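Local coordinates for protein ORF59 (Human herpesvirus 8, PDB 3HSL) that acts as the accessory subunit of the viral DNA polymerase in lytic replication, raising its processivity, probably by keeping it from leaving the template, at residues Y12-D17 and N69-L74; K23-N28 and E102-N107; G38-H43 and F88-V93; A106-A111 and T133-G138. All blocks are in the same frame, centred on the assembly; numbering follows the deposited sequence.

Contact 1. Residues Y12-D17 and N69-L74; sequences YGVRVD and NALTPL
R15 and T72 form the hydrogen-bonded pair of a short antiparallel ladder. R15 N bonds to T72 O at 2.7 Å, and T72 N returns a bond to R15 O at 3.0 Å. The ladder extends both ways, with L74 N bonded to G13 O at 3.0 Å and D17 N to A70 O at 2.8 Å. V14 opposite P73 and V16 opposite L71 are non-hydrogen-bonded pairs whose side chains share one face, while R15 and T72 occupy the exposed other face. On the face of V14 and L71, V14 CG1 meets L71 CD2 at 3.9 Å. Y12 has its CG anti to the backbone N (chi1 -175°). The Y12 side chain lies beside P73, pointing the same way, and Y12 OH comes 3.8 Å from P73 CB. The Y12 hydroxyl is hydrogen-bonded to A46 O, and the Y12 ring meets H77 edge-to-face. D17 is the N-cap of helix 18-35, its OD1 bonded to L20 N, which ties the end of the ladder to the helix start. Around the pair, strand 12-16 bonds on its other side to strand 108-116, L71 packs on P49 and L51 of strand 49-56, and A70 rests on L20 and L21 of helix 18-35.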
loop_
_atom_site.group_PDB
_atom_site.type_symbol
_atom_site.label_atom_id
_atom_site.label_comp_id
_atom_site.label_asym_id
_atom_site.label_seq_id
_atom_site.Cartn_x
_atom_site.Cartn_y
_atom_site.Cartn_z
ATOM N N TYR A 12 4.055 -29.661 -5.710
ATOM C CA TYR A 12 2.741 -29.302 -6.284
ATOM C C TYR A 12 2.596 -27.841 -6.678
ATOM O O TYR A 12 2.855 -26.945 -5.886
ATOM C CB TYR A 12 1.623 -29.675 -5.295
ATOM C CG TYR A 12 0.197 -29.482 -5.778
ATOM C CD1 TYR A 12 -0.427 -30.454 -6.546
ATOM C CD2 TYR A 12 -0.527 -28.336 -5.462
ATOM C CE1 TYR A 12 -1.735 -30.294 -6.995
ATOM C CE2 TYR A 12 -1.838 -28.164 -5.906
ATOM C CZ TYR A 12 -2.436 -29.152 -6.674
ATOM O OH TYR A 12 -3.730 -29.013 -7.129
ATOM N N GLY A 13 2.171 -27.620 -7.915
ATOM C CA GLY A 13 1.984 -26.284 -8.452
ATOM C C GLY A 13 0.647 -26.135 -9.137
ATOM O O GLY A 13 0.029 -27.117 -9.531
ATOM N N VAL A 14 0.196 -24.897 -9.280
ATOM C CA VAL A 14 -1.078 -24.624 -9.904
ATOM C C VAL A 14 -1.022 -23.315 -10.701
ATOM O O VAL A 14 -0.359 -22.356 -10.287
ATOM C CB VAL A 14 -2.187 -24.563 -8.815
ATOM C CG1 VAL A 14 -1.992 -23.350 -7.890
ATOM C CG2 VAL A 14 -3.551 -24.520 -9.432
ATOM N N ARG A 15 -1.710 -23.289 -11.839
ATOM C CA ARG A 15 -1.806 -22.110 -12.677
ATOM C C ARG A 15 -3.110 -21.434 -12.272
ATOM O O ARG A 15 -4.154 -22.095 -12.164
ATOM C CB ARG A 15 -1.840 -22.467 -14.160
ATOM C CG ARG A 15 -2.203 -21.279 -15.066
ATOM C CD ARG A 15 -2.478 -21.720 -16.509
ATOM N NE ARG A 15 -3.144 -20.683 -17.316
ATOM C CZ ARG A 15 -4.470 -20.482 -17.361
ATOM N NH1 ARG A 15 -5.305 -21.236 -16.645
ATOM N NH2 ARG A 15 -4.969 -19.517 -18.126
ATOM N N VAL A 16 -3.046 -20.121 -12.052
ATOM C CA VAL A 16 -4.201 -19.310 -11.631
ATOM C C VAL A 16 -4.997 -18.724 -12.810
ATOM O O VAL A 16 -4.428 -18.051 -13.664
ATOM C CB VAL A 16 -3.710 -18.175 -10.702
ATOM C CG1 VAL A 16 -4.866 -17.299 -10.223
ATOM C CG2 VAL A 16 -2.949 -18.772 -9.513
ATOM N N ASP A 17 -6.306 -18.978 -12.857
ATOM C CA ASP A 17 -7.143 -18.454 -13.947
ATOM C C ASP A 17 -7.417 -16.967 -13.680
ATOM O O ASP A 17 -8.479 -16.593 -13.144
ATOM C CB ASP A 17 -8.445 -19.253 -14.058
ATOM C CG ASP A 17 -9.310 -18.813 -15.232
ATOM O OD1 ASP A 17 -9.140 -17.679 -15.736
ATOM O OD2 ASP A 17 -10.174 -19.608 -15.658
ATOM N N ASN A 69 -12.914 -23.701 -9.101
ATOM C CA ASN A 69 -12.477 -23.724 -10.504
ATOM C C ASN A 69 -11.619 -22.584 -11.022
ATOM O O ASN A 69 -11.711 -22.233 -12.197
ATOM C CB ASN A 69 -13.699 -23.864 -11.406
ATOM C CG ASN A 69 -14.384 -25.195 -11.242
ATOM O OD1 ASN A 69 -13.788 -26.260 -11.485
ATOM N ND2 ASN A 69 -15.650 -25.150 -10.834
ATOM N N ALA A 70 -10.789 -22.002 -10.163
ATOM C CA ALA A 70 -9.934 -20.907 -10.600
ATOM C C ALA A 70 -8.512 -21.411 -10.707
ATOM O O ALA A 70 -7.573 -20.634 -10.922
ATOM C CB ALA A 70 -10.012 -19.738 -9.622
ATOM N N LEU A 71 -8.340 -22.718 -10.560
ATOM C CA LEU A 71 -7.013 -23.266 -10.595
ATOM C C LEU A 71 -6.889 -24.533 -11.423
ATOM O O LEU A 71 -7.806 -25.367 -11.470
ATOM C CB LEU A 71 -6.524 -23.517 -9.161
ATOM C CG LEU A 71 -6.587 -22.408 -8.092
ATOM C CD1 LEU A 71 -8.031 -22.264 -7.608
ATOM C CD2 LEU A 71 -5.752 -22.734 -6.879
ATOM N N THR A 72 -5.736 -24.655 -12.077
ATOM C CA THR A 72 -5.399 -25.806 -12.900
ATOM C C THR A 72 -4.009 -26.275 -12.473
ATOM O O THR A 72 -3.042 -25.536 -12.620
ATOM C CB THR A 72 -5.464 -25.488 -14.422
ATOM O OG1 THR A 72 -6.819 -25.196 -14.793
ATOM C CG2 THR A 72 -4.995 -26.677 -15.249
ATOM N N PRO A 73 -3.906 -27.508 -11.939
ATOM C CA PRO A 73 -2.618 -28.041 -11.477
ATOM C C PRO A 73 -1.634 -28.285 -12.609
ATOM O O PRO A 73 -2.047 -28.506 -13.744
ATOM C CB PRO A 73 -3.000 -29.374 -10.814
ATOM C CG PRO A 73 -4.311 -29.741 -11.385
ATOM C CD PRO A 73 -5.008 -28.473 -11.752
ATOM N N LEU A 74 -0.345 -28.243 -12.297
ATOM C CA LEU A 74 0.682 -28.478 -13.300
ATOM C C LEU A 74 1.013 -29.957 -13.359
ATOM O O LEU A 74 1.140 -30.619 -12.318
ATOM C CB LEU A 74 1.933 -27.662 -12.997
ATOM C CG LEU A 74 1.779 -26.142 -12.991
ATOM C CD1 LEU A 74 3.128 -25.488 -12.682
ATOM C CD2 LEU A 74 1.192 -25.633 -14.324
#

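Contact 2. Residues K23-N28 and E102-N107; sequences KIRRVN and ELFGAN
F104 O receives the polar bond of this contact, from R25 NE at 3.0 Å. The bond is weak, bent to 132° at the hydrogen, although the oxygen sits at the guanidinium edge and near its plane. R25 reaches it with a chain extended from CG to NE. Its NH2 has a further, long and weak ion pair with E29, the next turn along the same helix.

F104 gives the largest single share of the buried surface. N28 covers one face of its ring: N28 CB stands 3.6 Å from the ring centroid and almost on the ring normal, a CH-pi contact. Beyond CB, the amide lies stacked on the ring, the two planes 19° apart, with ND2 displaced toward F104 CG at 3.3 Å. With N28 CG anti to the backbone N (chi1 -173°), CG comes to lie over the same face. At the CE1 corner of the ring, I24 CG2 is 4.3 Å from F104 CE1.

L21 of the same helix and I67 of strand 61-67 add apolar contacts to F104. The arrangement is an amide-pi and CH-pi stack, joining the loop after helix 99-103 to the flank of helix 18-35, within the processivity-factor fold to which this family belongs.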
loop_
_atom_site.group_PDB
_atom_site.type_symbol
_atom_site.label_atom_id
_atom_site.label_comp_id
_atom_site.label_asym_id
_atom_site.label_seq_id
_atom_site.Cartn_x
_atom_site.Cartn_y
_atom_site.Cartn_z
ATOM N N LYS A 23 -13.062 -11.115 -13.590
ATOM C CA LYS A 23 -14.509 -11.004 -13.598
ATOM C C LYS A 23 -15.042 -10.923 -12.174
ATOM O O LYS A 23 -16.140 -10.438 -11.950
ATOM C CB LYS A 23 -15.138 -12.175 -14.354
ATOM N N ILE A 24 -14.246 -11.399 -11.221
ATOM C CA ILE A 24 -14.625 -11.423 -9.809
ATOM C C ILE A 24 -13.952 -10.341 -8.968
ATOM O O ILE A 24 -14.311 -10.152 -7.805
ATOM C CB ILE A 24 -14.268 -12.797 -9.212
ATOM C CG1 ILE A 24 -15.042 -13.895 -9.927
ATOM C CG2 ILE A 24 -14.579 -12.867 -7.720
ATOM C CD1 ILE A 24 -14.622 -15.279 -9.479
ATOM N N ARG A 25 -12.985 -9.645 -9.567
ATOM C CA ARG A 25 -12.197 -8.586 -8.915
ATOM C C ARG A 25 -12.976 -7.665 -7.942
ATOM O O ARG A 25 -12.505 -7.359 -6.838
ATOM C CB ARG A 25 -11.469 -7.756 -9.976
ATOM C CG ARG A 25 -10.438 -6.840 -9.388
ATOM C CD ARG A 25 -9.652 -6.031 -10.404
ATOM N NE ARG A 25 -8.659 -5.239 -9.678
ATOM C CZ ARG A 25 -8.916 -4.067 -9.087
ATOM N NH1 ARG A 25 -10.143 -3.529 -9.128
ATOM N NH2 ARG A 25 -7.943 -3.422 -8.448
ATOM N N ARG A 26 -14.161 -7.242 -8.371
ATOM C CA ARG A 26 -15.055 -6.366 -7.620
ATOM C C ARG A 26 -15.327 -6.921 -6.220
ATOM O O ARG A 26 -15.432 -6.171 -5.257
ATOM C CB ARG A 26 -16.349 -6.263 -8.429
ATOM C CG ARG A 26 -17.202 -5.019 -8.293
ATOM C CD ARG A 26 -18.130 -5.023 -9.563
ATOM N NE ARG A 26 -18.563 -3.699 -10.011
ATOM C CZ ARG A 26 -17.846 -2.960 -10.855
ATOM N NH1 ARG A 26 -16.690 -3.425 -11.319
ATOM N NH2 ARG A 26 -18.273 -1.762 -11.238
ATOM N N VAL A 27 -15.442 -8.237 -6.100
ATOM C CA VAL A 27 -15.682 -8.835 -4.798
ATOM C C VAL A 27 -14.429 -8.678 -3.933
ATOM O O VAL A 27 -14.519 -8.365 -2.737
ATOM C CB VAL A 27 -16.046 -10.330 -4.886
ATOM C CG1 VAL A 27 -16.370 -10.861 -3.500
ATOM C CG2 VAL A 27 -17.236 -10.547 -5.795
ATOM N N ASN A 28 -13.266 -8.894 -4.540
ATOM C CA ASN A 28 -12.011 -8.786 -3.831
ATOM C C ASN A 28 -11.706 -7.364 -3.356
ATOM O O ASN A 28 -11.186 -7.185 -2.263
ATOM C CB ASN A 28 -10.872 -9.279 -4.706
ATOM C CG ASN A 28 -9.569 -9.342 -3.960
ATOM O OD1 ASN A 28 -9.459 -10.010 -2.922
ATOM N ND2 ASN A 28 -8.564 -8.649 -4.481
ATOM N N GLU A 102 -2.159 -8.987 -5.713
ATOM C CA GLU A 102 -1.477 -9.241 -6.975
ATOM C C GLU A 102 -2.205 -10.277 -7.821
ATOM O O GLU A 102 -2.156 -10.207 -9.046
ATOM C CB GLU A 102 -0.048 -9.717 -6.720
ATOM C CG GLU A 102 0.756 -8.802 -5.800
ATOM C CD GLU A 102 0.862 -7.393 -6.334
ATOM O OE1 GLU A 102 1.117 -7.240 -7.557
ATOM O OE2 GLU A 102 0.693 -6.438 -5.530
ATOM N N LEU A 103 -2.880 -11.238 -7.195
ATOM C CA LEU A 103 -3.603 -12.229 -7.998
ATOM C C LEU A 103 -4.759 -11.558 -8.726
ATOM O O LEU A 103 -5.106 -11.962 -9.823
ATOM C CB LEU A 103 -4.095 -13.420 -7.166
ATOM C CG LEU A 103 -3.034 -14.329 -6.532
ATOM C CD1 LEU A 103 -3.676 -15.359 -5.613
ATOM C CD2 LEU A 103 -2.166 -15.013 -7.576
ATOM N N PHE A 104 -5.338 -10.536 -8.098
ATOM C CA PHE A 104 -6.460 -9.759 -8.645
ATOM C C PHE A 104 -6.054 -8.464 -9.334
ATOM O O PHE A 104 -6.918 -7.684 -9.741
ATOM C CB PHE A 104 -7.488 -9.433 -7.555
ATOM C CG PHE A 104 -8.356 -10.585 -7.173
ATOM C CD1 PHE A 104 -9.581 -10.780 -7.818
ATOM C CD2 PHE A 104 -7.970 -11.473 -6.184
ATOM C CE1 PHE A 104 -10.401 -11.834 -7.484
ATOM C CE2 PHE A 104 -8.789 -12.540 -5.840
ATOM C CZ PHE A 104 -10.011 -12.717 -6.497
ATOM N N GLY A 105 -4.753 -8.232 -9.463
ATOM C CA GLY A 105 -4.281 -7.022 -10.116
ATOM C C GLY A 105 -4.901 -6.868 -11.489
ATOM O O GLY A 105 -5.120 -7.856 -12.188
ATOM N N ALA A 106 -5.185 -5.631 -11.875
ATOM C CA ALA A 106 -5.767 -5.358 -13.185
ATOM C C ALA A 106 -4.765 -5.629 -14.304
ATOM O O ALA A 106 -5.067 -6.302 -15.298
ATOM C CB ALA A 106 -6.254 -3.909 -13.263
ATOM N N ASN A 107 -3.560 -5.106 -14.142
ATOM C CA ASN A 107 -2.537 -5.255 -15.181
ATOM C C ASN A 107 -1.817 -6.617 -15.112
ATOM O O ASN A 107 -0.645 -6.700 -15.491
ATOM C CB ASN A 107 -1.552 -4.062 -15.081
ATOM C CG ASN A 107 -0.738 -3.824 -16.342
ATOM O OD1 ASN A 107 -0.737 -4.624 -17.268
ATOM N ND2 ASN A 107 -0.033 -2.696 -16.376
#

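Contact 3. Residues G38-H43 and F88-V93; sequences GVVQVH and FRNTSV
V40 and F88 form the hydrogen-bonded pair of an antiparallel strand pairing, in which strand 83-89, outermost within this chain, borders strand 39-43. V40 N bonds to F88 O at 2.6 Å, and F88 N to V40 O at 3.0 Å.

The F88 side chain leaves the strand on the face it shares with V40. From CB, the first torsion puts CG between the backbone N and the carbonyl carbon (chi1 52°). One side of the ring runs over the V40 backbone, with CD2 3.6 Å from V40 O; this oxygen lies above the ring face, offset toward the rim. The other side meets the V40 side chain: F88 CD1 is 4.1 Å from V40 CB, and CE1 is closer to the same carbon, at 3.6 Å. At the tip, CZ touches V40 CG1 at 3.7 Å. H99 meets this ring edge-to-face, and F115 of strand 108-116 packs on it as well.

Next along, V39 and R89 are a non-hydrogen-bonded pair with CA atoms 4.1 Å apart and diverging side chains; R89 forms a salt bridge through NH2 with D151. The pairing ends as the chain leaves strand 83-89, where N90 N bonds to G38 O at 3.1 Å, approaching from 43° above the carbonyl plane.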
loop_
_atom_site.group_PDB
_atom_site.type_symbol
_atom_site.label_atom_id
_atom_site.label_comp_id
_atom_site.label_asym_id
_atom_site.label_seq_id
_atom_site.Cartn_x
_atom_site.Cartn_y
_atom_site.Cartn_z
ATOM N N GLY A 38 -5.114 -11.486 6.191
ATOM C CA GLY A 38 -5.672 -12.809 6.166
ATOM C C GLY A 38 -4.757 -13.939 5.807
ATOM O O GLY A 38 -3.522 -13.799 5.774
ATOM N N VAL A 39 -5.400 -15.074 5.532
ATOM C CA VAL A 39 -4.735 -16.306 5.168
ATOM C C VAL A 39 -5.247 -16.748 3.819
ATOM O O VAL A 39 -6.446 -16.716 3.586
ATOM C CB VAL A 39 -5.070 -17.398 6.200
ATOM C CG1 VAL A 39 -4.541 -18.744 5.770
ATOM C CG2 VAL A 39 -4.510 -17.020 7.573
ATOM N N VAL A 40 -4.343 -17.153 2.929
ATOM C CA VAL A 40 -4.733 -17.644 1.617
ATOM C C VAL A 40 -4.629 -19.163 1.669
ATOM O O VAL A 40 -3.685 -19.706 2.278
ATOM C CB VAL A 40 -3.820 -17.132 0.478
ATOM C CG1 VAL A 40 -4.311 -17.671 -0.878
ATOM C CG2 VAL A 40 -3.792 -15.623 0.433
ATOM N N GLN A 41 -5.587 -19.847 1.036
ATOM C CA GLN A 41 -5.596 -21.295 1.018
ATOM C C GLN A 41 -5.865 -21.891 -0.345
ATOM O O GLN A 41 -6.633 -21.326 -1.156
ATOM C CB GLN A 41 -6.700 -21.826 1.933
ATOM C CG GLN A 41 -6.573 -21.451 3.385
ATOM C CD GLN A 41 -7.750 -21.910 4.215
ATOM O OE1 GLN A 41 -8.900 -21.901 3.759
ATOM N NE2 GLN A 41 -7.467 -22.311 5.450
ATOM N N VAL A 42 -5.221 -23.042 -0.570
ATOM C CA VAL A 42 -5.375 -23.841 -1.772
ATOM C C VAL A 42 -5.747 -25.211 -1.235
ATOM O O VAL A 42 -4.924 -25.883 -0.614
ATOM C CB VAL A 42 -4.121 -23.866 -2.639
ATOM C CG1 VAL A 42 -4.273 -24.899 -3.754
ATOM C CG2 VAL A 42 -3.864 -22.470 -3.220
ATOM N N HIS A 43 -6.987 -25.630 -1.475
ATOM C CA HIS A 43 -7.478 -26.881 -0.912
ATOM C C HIS A 43 -8.564 -27.553 -1.733
ATOM O O HIS A 43 -9.176 -26.931 -2.603
ATOM C CB HIS A 43 -8.118 -26.494 0.404
ATOM C CG HIS A 43 -9.173 -25.458 0.219
ATOM N ND1 HIS A 43 -10.508 -25.771 0.123
ATOM C CD2 HIS A 43 -9.091 -24.109 0.098
ATOM C CE1 HIS A 43 -11.209 -24.662 -0.041
ATOM N NE2 HIS A 43 -10.373 -23.637 -0.061
ATOM N N PHE A 88 -1.379 -20.350 4.026
ATOM C CA PHE A 88 -0.360 -19.324 4.328
ATOM C C PHE A 88 -0.950 -17.926 4.441
ATOM O O PHE A 88 -2.097 -17.696 4.050
ATOM C CB PHE A 88 0.712 -19.351 3.246
ATOM C CG PHE A 88 0.158 -19.271 1.869
ATOM C CD1 PHE A 88 0.116 -18.063 1.191
ATOM C CD2 PHE A 88 -0.335 -20.419 1.240
ATOM C CE1 PHE A 88 -0.411 -17.985 -0.116
ATOM C CE2 PHE A 88 -0.863 -20.364 -0.058
ATOM C CZ PHE A 88 -0.900 -19.137 -0.737
ATOM N N ARG A 89 -0.181 -16.983 4.972
ATOM C CA ARG A 89 -0.700 -15.626 5.142
ATOM C C ARG A 89 -0.593 -14.875 3.829
ATOM O O ARG A 89 0.428 -15.046 3.156
ATOM C CB ARG A 89 0.027 -14.945 6.312
ATOM C CG ARG A 89 1.524 -15.014 6.222
ATOM C CD ARG A 89 2.279 -14.442 7.427
ATOM N NE ARG A 89 2.065 -15.182 8.672
ATOM C CZ ARG A 89 2.804 -15.039 9.788
ATOM N NH1 ARG A 89 3.825 -14.182 9.831
ATOM N NH2 ARG A 89 2.533 -15.759 10.877
ATOM N N ASN A 90 -1.590 -14.062 3.420
ATOM C CA ASN A 90 -1.341 -13.367 2.136
ATOM C C ASN A 90 -0.343 -12.244 2.193
ATOM O O ASN A 90 0.217 -11.877 1.176
ATOM C CB ASN A 90 -2.529 -13.077 1.165
ATOM C CG ASN A 90 -3.547 -12.170 1.731
ATOM O OD1 ASN A 90 -3.657 -12.073 2.934
ATOM N ND2 ASN A 90 -4.309 -11.499 0.874
ATOM N N THR A 91 -0.119 -11.702 3.378
ATOM C CA THR A 91 0.905 -10.681 3.537
ATOM C C THR A 91 1.972 -11.231 4.501
ATOM O O THR A 91 1.817 -11.169 5.720
ATOM C CB THR A 91 0.379 -9.310 4.038
ATOM O OG1 THR A 91 -0.704 -8.857 3.207
ATOM C CG2 THR A 91 1.520 -8.291 4.020
ATOM N N SER A 92 3.051 -11.769 3.936
ATOM C CA SER A 92 4.174 -12.334 4.688
ATOM C C SER A 92 4.677 -11.248 5.608
ATOM O O SER A 92 4.571 -10.083 5.254
ATOM C CB SER A 92 5.276 -12.688 3.707
ATOM O OG SER A 92 4.770 -13.473 2.641
ATOM N N VAL A 93 5.223 -11.582 6.775
ATOM C CA VAL A 93 5.687 -10.490 7.649
ATOM C C VAL A 93 6.876 -9.778 7.028
ATOM O O VAL A 93 7.712 -10.404 6.371
ATOM C CB VAL A 93 5.885 -10.854 9.195
ATOM C CG1 VAL A 93 6.511 -9.682 9.995
ATOM C CG2 VAL A 93 4.541 -11.258 9.841
#

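Contact 4. Residues A106-A111 and T133-G138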
loop_
_atom_site.group_PDB
_atom_site.type_symbol
_atom_site.label_atom_id
_atom_site.label_comp_id
_atom_site.label_asym_id
_atom_site.label_seq_id
_atom_site.Cartn_x
_atom_site.Cartn_y
_atom_site.Cartn_z
ATOM N N ALA A 106 -5.185 -5.631 -11.875
ATOM C CA ALA A 106 -5.767 -5.358 -13.185
ATOM C C ALA A 106 -4.765 -5.629 -14.304
ATOM O O ALA A 106 -5.067 -6.302 -15.298
ATOM C CB ALA A 106 -6.254 -3.909 -13.263
ATOM N N ASN A 107 -3.560 -5.106 -14.142
ATOM C CA ASN A 107 -2.537 -5.255 -15.181
ATOM C C ASN A 107 -1.817 -6.617 -15.112
ATOM O O ASN A 107 -0.645 -6.700 -15.491
ATOM C CB ASN A 107 -1.552 -4.062 -15.081
ATOM C CG ASN A 107 -0.738 -3.824 -16.342
ATOM O OD1 ASN A 107 -0.737 -4.624 -17.268
ATOM N ND2 ASN A 107 -0.033 -2.696 -16.376
ATOM N N VAL A 108 -2.510 -7.666 -14.630
ATOM C CA VAL A 108 -1.921 -9.011 -14.532
ATOM C C VAL A 108 -2.222 -9.823 -15.775
ATOM O O VAL A 108 -3.356 -9.937 -16.185
ATOM C CB VAL A 108 -2.331 -9.788 -13.263
ATOM C CG1 VAL A 108 -1.863 -11.239 -13.338
ATOM C CG2 VAL A 108 -1.761 -9.129 -12.020
ATOM N N LEU A 109 -1.163 -10.384 -16.348
ATOM C CA LEU A 109 -1.197 -11.164 -17.570
ATOM C C LEU A 109 -1.367 -12.647 -17.272
ATOM O O LEU A 109 -2.154 -13.311 -17.917
ATOM C CB LEU A 109 0.122 -10.928 -18.307
ATOM C CG LEU A 109 0.102 -11.025 -19.824
ATOM C CD1 LEU A 109 -0.822 -9.927 -20.291
ATOM C CD2 LEU A 109 1.481 -10.799 -20.393
ATOM N N ASP A 110 -0.621 -13.145 -16.286
ATOM C CA ASP A 110 -0.635 -14.546 -15.831
ATOM C C ASP A 110 -0.134 -14.690 -14.390
ATOM O O ASP A 110 0.561 -13.817 -13.892
ATOM C CB ASP A 110 0.193 -15.406 -16.781
ATOM C CG ASP A 110 -0.498 -15.584 -18.110
ATOM O OD1 ASP A 110 -1.765 -15.662 -18.066
ATOM O OD2 ASP A 110 0.188 -15.651 -19.188
ATOM N N ALA A 111 -0.487 -15.791 -13.732
ATOM C CA ALA A 111 -0.075 -16.047 -12.351
ATOM C C ALA A 111 -0.092 -17.529 -12.010
ATOM O O ALA A 111 -0.893 -18.291 -12.558
ATOM C CB ALA A 111 -0.969 -15.284 -11.376
ATOM N N THR A 133 4.794 -17.660 -5.629
ATOM C CA THR A 133 3.753 -17.083 -6.438
ATOM C C THR A 133 4.513 -16.296 -7.473
ATOM O O THR A 133 5.410 -15.500 -7.158
ATOM C CB THR A 133 2.801 -16.187 -5.628
ATOM O OG1 THR A 133 2.151 -16.980 -4.624
ATOM C CG2 THR A 133 1.745 -15.556 -6.523
ATOM N N THR A 134 4.151 -16.532 -8.719
ATOM C CA THR A 134 4.763 -15.859 -9.816
ATOM C C THR A 134 3.690 -15.037 -10.454
ATOM O O THR A 134 2.644 -15.580 -10.815
ATOM C CB THR A 134 5.301 -16.864 -10.826
ATOM O OG1 THR A 134 6.396 -17.560 -10.224
ATOM C CG2 THR A 134 5.810 -16.157 -12.087
ATOM N N ILE A 135 3.955 -13.738 -10.585
ATOM C CA ILE A 135 3.031 -12.820 -11.238
ATOM C C ILE A 135 3.718 -12.233 -12.505
ATOM O O ILE A 135 4.910 -11.876 -12.472
ATOM C CB ILE A 135 2.556 -11.671 -10.296
ATOM C CG1 ILE A 135 1.966 -12.198 -8.963
ATOM C CG2 ILE A 135 1.567 -10.760 -11.014
ATOM C CD1 ILE A 135 0.710 -13.089 -9.058
ATOM N N SER A 136 2.963 -12.144 -13.606
ATOM C CA SER A 136 3.447 -11.597 -14.864
ATOM C C SER A 136 2.497 -10.476 -15.216
ATOM O O SER A 136 1.306 -10.706 -15.387
ATOM C CB SER A 136 3.444 -12.655 -15.958
ATOM O OG SER A 136 4.265 -13.745 -15.585
ATOM N N TYR A 137 3.043 -9.268 -15.322
ATOM C CA TYR A 137 2.277 -8.059 -15.602
ATOM C C TYR A 137 1.980 -7.756 -17.074
ATOM O O TYR A 137 2.514 -8.410 -17.968
ATOM C CB TYR A 137 2.946 -6.885 -14.861
ATOM C CG TYR A 137 2.937 -7.162 -13.373
ATOM C CD1 TYR A 137 1.808 -6.885 -12.609
ATOM C CD2 TYR A 137 4.049 -7.706 -12.735
ATOM C CE1 TYR A 137 1.781 -7.134 -11.260
ATOM C CE2 TYR A 137 4.042 -7.966 -11.365
ATOM C CZ TYR A 137 2.899 -7.678 -10.629
ATOM O OH TYR A 137 2.858 -7.927 -9.264
ATOM N N GLY A 138 1.121 -6.762 -17.305
ATOM C CA GLY A 138 0.706 -6.317 -18.638
ATOM C C GLY A 138 1.838 -6.206 -19.630
ATOM O O GLY A 138 1.882 -6.960 -20.608
#
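Residues 108-111 and 133-137, parts of strands 108-116 and 130-137, run antiparallel, their segment axes at 156°, and the register slips by one residue between V108 and D110. S136 O marks the slip: it accepts from both L109 N at 2.7 Å and D110 N at 3.2 Å, so one carbonyl serves two successive amides. The helix-like psi of L109, -44°, is what turns both amides to the same oxygen. Past it the normal ladder resumes, S136 N bonding to D110 O at 2.9 Å, and A111 CA lies 3.2 Å from T134 O in a CA-H...O contact. At the opposite end G138 N bonds to N107 O, but the model there is too tight for its length to carry weight.

I135 makes apolar contacts with both A111 and V108. A111 CB touches I135 CD1 at 3.6 Å, while the other branch of I135, CG2, meets V108 CG2 at 3.8 Å, the two side chains crossing at about a right angle. V108 CG2 also reaches Y137 CE1, at 4.1 Å. The L109 side chain lies by the partner backbone, CD2 3.6 Å from Y137 O. The hydroxyl of Y137 is held by E102 OE1 of helix 99-103, whose L103 packs on A111 and I135; V18 of helix 18-35 also covers V108 and A111. S95 of the second subunit packs on Y137.

Two residues, L109 and D110, set against the single S136 make this a classic beta bulge, in an antiparallel sheet where strand 130-137 is flanked by strands 108-116 and 143-149.

Overall arrangement
Contacts 1 and 4 belong to one antiparallel sheet: strands 12-16 and 108-116 are neighbours in it, and V16 N lies 2.9 Å from A111 O, probably bonded. Contacts 1, 2 and 4 are partly buried, with R15, T72, L74, A106, L109 and D110 exposed. Contact 3, pairing strand 39-43 with strand 83-89, is the buried one, and touches contact 1 through L71 CD2 and V42 CG1, 4.1 Å apart. Contact 2 differs in kind, side chain against ring instead of backbone ladder; its segment 102-107 shares A106 and N107 with contact 4, the centres about 11 Å apart. Contacts 2, 3 and 4 each reach the second subunit, whereas contact 1 touches no other chain.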